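Local atomic coordinates of mandelate racemase/muconate lactonizing enzyme/Enolase superfamily (Rhodobacter sphaeroides, PDB entry 2HZG), a protein that has the two-domain fold of the enolase superfamily, an N-terminal alpha+beta domain joined to a TIM-barrel-like domain, and holds a sodium ion at its metal site. Residues Phe11-Met15 against Ala370-Val376. Numbering follows the deposited sequence.
Sequences FYLSM and ALRRYLV
Leu13 and Leu375 form a single antiparallel bridge, a non-hydrogen-bonded pair framed by two backbone bonds, Val376 N to Tyr12 O (2.8 Å) and Ser14 N to Tyr374 O (2.9 Å), as 374-376 runs briefly alongside strand 11-14. Beyond the first bond a water takes over the pairing, accepting from Tyr12 N and donating more loosely to Val376 O. The Tyr374 carbonyl is shared: Leu13 CA also makes a C-H...O contact, 3.3 Å from Tyr374 O.

Tyr12, its CG turned opposite the main-chain N (chi1 -173°), lays one ring face against Val376, whose CB stands 4.1 Å from the ring centroid in a CH-pi contact. One methyl of that valine, CG2, presses on Ser14 CB at 3.5 Å. Leu371 CD2 sits over a face of the Phe11 ring, while Leu375 CD1 meets the ring at its edge and also packs against Leu13 CD2, 3.8 Å away. Farther along, Met15 SD lies obliquely beside the Tyr374 ring, a Met-aromatic contact with CE1 at 3.9 Å; the tyrosine hydroxyl is hydrogen-bonded to the Asp340 carboxylate.

The C-terminal segment thus joins the N-terminal domain's sheet, as in enolase-superfamily proteins, whose capping domain draws on both chain ends. Strand 5-14, an edge strand, is bonded on its other edge to strand 27-35. Helix 336-340 packs on Leu13, Met15 and Tyr374, while Ile382 of the second subunit touches Val376.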
loop_
_atom_site.group_PDB
_atom_site.type_symbol
_atom_site.label_atom_id
_atom_site.label_comp_id
_atom_site.label_asym_id
_atom_site.label_seq_id
_atom_site.Cartn_x
_atom_site.Cartn_y
_atom_site.Cartn_z
ATOM N N PHE A 11 -1.164 12.876 -17.663
ATOM C CA PHE A 11 -1.355 14.310 -17.499
ATOM C C PHE A 11 -1.514 14.659 -16.027
ATOM O O PHE A 11 -2.521 14.333 -15.417
ATOM C CB PHE A 11 -2.600 14.752 -18.274
ATOM C CG PHE A 11 -2.479 14.564 -19.761
ATOM C CD1 PHE A 11 -2.073 15.632 -20.571
ATOM C CD2 PHE A 11 -2.753 13.325 -20.349
ATOM C CE1 PHE A 11 -1.957 15.473 -21.949
ATOM C CE2 PHE A 11 -2.633 13.150 -21.733
ATOM C CZ PHE A 11 -2.229 14.233 -22.533
ATOM N N TYR A 12 -0.496 15.315 -15.468
ATOM C CA TYR A 12 -0.537 15.782 -14.083
ATOM C C TYR A 12 -1.286 17.115 -14.115
ATOM O O TYR A 12 -0.787 18.086 -14.667
ATOM C CB TYR A 12 0.897 15.967 -13.553
ATOM C CG TYR A 12 1.081 16.307 -12.066
ATOM C CD1 TYR A 12 0.015 16.721 -11.247
ATOM C CD2 TYR A 12 2.361 16.261 -11.498
ATOM C CE1 TYR A 12 0.224 17.047 -9.885
ATOM C CE2 TYR A 12 2.583 16.580 -10.151
ATOM C CZ TYR A 12 1.524 16.973 -9.350
ATOM O OH TYR A 12 1.770 17.283 -8.016
ATOM N N LEU A 13 -2.500 17.147 -13.567
ATOM C CA LEU A 13 -3.252 18.389 -13.528
ATOM C C LEU A 13 -3.310 18.924 -12.111
ATOM O O LEU A 13 -3.399 18.139 -11.169
ATOM C CB LEU A 13 -4.682 18.185 -14.060
ATOM C CG LEU A 13 -4.817 17.633 -15.486
ATOM C CD1 LEU A 13 -6.290 17.699 -15.892
ATOM C CD2 LEU A 13 -3.921 18.402 -16.455
ATOM N N SER A 14 -3.305 20.252 -11.961
ATOM C CA SER A 14 -3.445 20.835 -10.629
ATOM C C SER A 14 -4.132 22.195 -10.675
ATOM O O SER A 14 -3.902 22.976 -11.590
ATOM C CB SER A 14 -2.057 20.999 -9.957
ATOM O OG SER A 14 -2.176 21.422 -8.605
ATOM N N MET A 15 -4.968 22.457 -9.676
ATOM C CA MET A 15 -5.387 23.818 -9.315
ATOM C C MET A 15 -4.123 24.663 -9.083
ATOM O O MET A 15 -3.081 24.109 -8.696
ATOM C CB MET A 15 -6.219 23.782 -8.030
ATOM C CG MET A 15 -7.649 23.215 -8.194
ATOM S SD MET A 15 -8.701 24.194 -9.298
ATOM C CE MET A 15 -9.134 25.541 -8.201
ATOM N N ALA A 370 -9.228 21.575 -20.278
ATOM C CA ALA A 370 -8.753 21.327 -18.914
ATOM C C ALA A 370 -7.294 20.942 -18.922
ATOM O O ALA A 370 -6.503 21.466 -18.135
ATOM C CB ALA A 370 -9.599 20.244 -18.200
ATOM N N LEU A 371 -6.922 20.042 -19.826
ATOM C CA LEU A 371 -5.507 19.692 -19.999
ATOM C C LEU A 371 -4.631 20.948 -20.157
ATOM O O LEU A 371 -3.582 21.055 -19.524
ATOM C CB LEU A 371 -5.306 18.716 -21.165
ATOM C CG LEU A 371 -6.177 17.449 -21.157
ATOM C CD1 LEU A 371 -6.022 16.725 -22.484
ATOM C CD2 LEU A 371 -5.838 16.516 -19.987
ATOM N N ARG A 372 -5.090 21.923 -20.945
ATOM C CA ARG A 372 -4.302 23.140 -21.170
ATOM C C ARG A 372 -4.222 24.052 -19.930
ATOM O O ARG A 372 -3.151 24.531 -19.557
ATOM C CB ARG A 372 -4.826 23.905 -22.389
ATOM C CG ARG A 372 -4.048 25.177 -22.684
ATOM C CD ARG A 372 -4.427 25.790 -24.039
ATOM N NE ARG A 372 -4.080 24.912 -25.158
ATOM C CZ ARG A 372 -2.851 24.761 -25.663
ATOM N NH1 ARG A 372 -2.661 23.934 -26.691
ATOM N NH2 ARG A 372 -1.806 25.427 -25.153
ATOM N N ARG A 373 -5.366 24.281 -19.295
ATOM C CA ARG A 373 -5.423 25.193 -18.169
ATOM C C ARG A 373 -4.628 24.715 -16.940
ATOM O O ARG A 373 -3.972 25.513 -16.248
ATOM C CB ARG A 373 -6.881 25.382 -17.779
ATOM C CG ARG A 373 -7.103 26.422 -16.737
ATOM C CD ARG A 373 -8.551 26.792 -16.775
ATOM N NE ARG A 373 -8.784 28.062 -16.110
ATOM C CZ ARG A 373 -8.899 29.235 -16.725
ATOM N NH1 ARG A 373 -8.812 29.330 -18.048
ATOM N NH2 ARG A 373 -9.122 30.319 -15.999
ATOM N N TYR A 374 -4.708 23.417 -16.664
ATOM C CA TYR A 374 -4.236 22.900 -15.383
ATOM C C TYR A 374 -2.969 22.045 -15.450
ATOM O O TYR A 374 -2.535 21.519 -14.423
ATOM C CB TYR A 374 -5.344 22.100 -14.734
ATOM C CG TYR A 374 -6.612 22.891 -14.475
ATOM C CD1 TYR A 374 -6.726 23.735 -13.350
ATOM C CD2 TYR A 374 -7.719 22.750 -15.310
ATOM C CE1 TYR A 374 -7.895 24.433 -13.094
ATOM C CE2 TYR A 374 -8.899 23.444 -15.056
ATOM C CZ TYR A 374 -8.977 24.284 -13.949
ATOM O OH TYR A 374 -10.154 24.955 -13.709
ATOM N N LEU A 375 -2.392 21.907 -16.645
ATOM C CA LEU A 375 -1.245 21.018 -16.843
ATOM C C LEU A 375 -0.068 21.444 -15.989
ATOM O O LEU A 375 0.283 22.615 -15.959
ATOM C CB LEU A 375 -0.812 20.978 -18.310
ATOM C CG LEU A 375 -0.019 19.742 -18.787
ATOM C CD1 LEU A 375 -0.607 18.385 -18.348
ATOM C CD2 LEU A 375 0.162 19.778 -20.319
ATOM N N VAL A 376 0.529 20.473 -15.306
ATOM C CA VAL A 376 1.736 20.687 -14.524
ATOM C C VAL A 376 2.918 20.203 -15.357
ATOM O O VAL A 376 2.957 19.033 -15.769
ATOM C CB VAL A 376 1.672 19.929 -13.171
ATOM C CG1 VAL A 376 2.959 20.088 -12.393
ATOM C CG2 VAL A 376 0.453 20.417 -12.333
HETATM O O HOH W 1 1.929 16.064 -16.679
#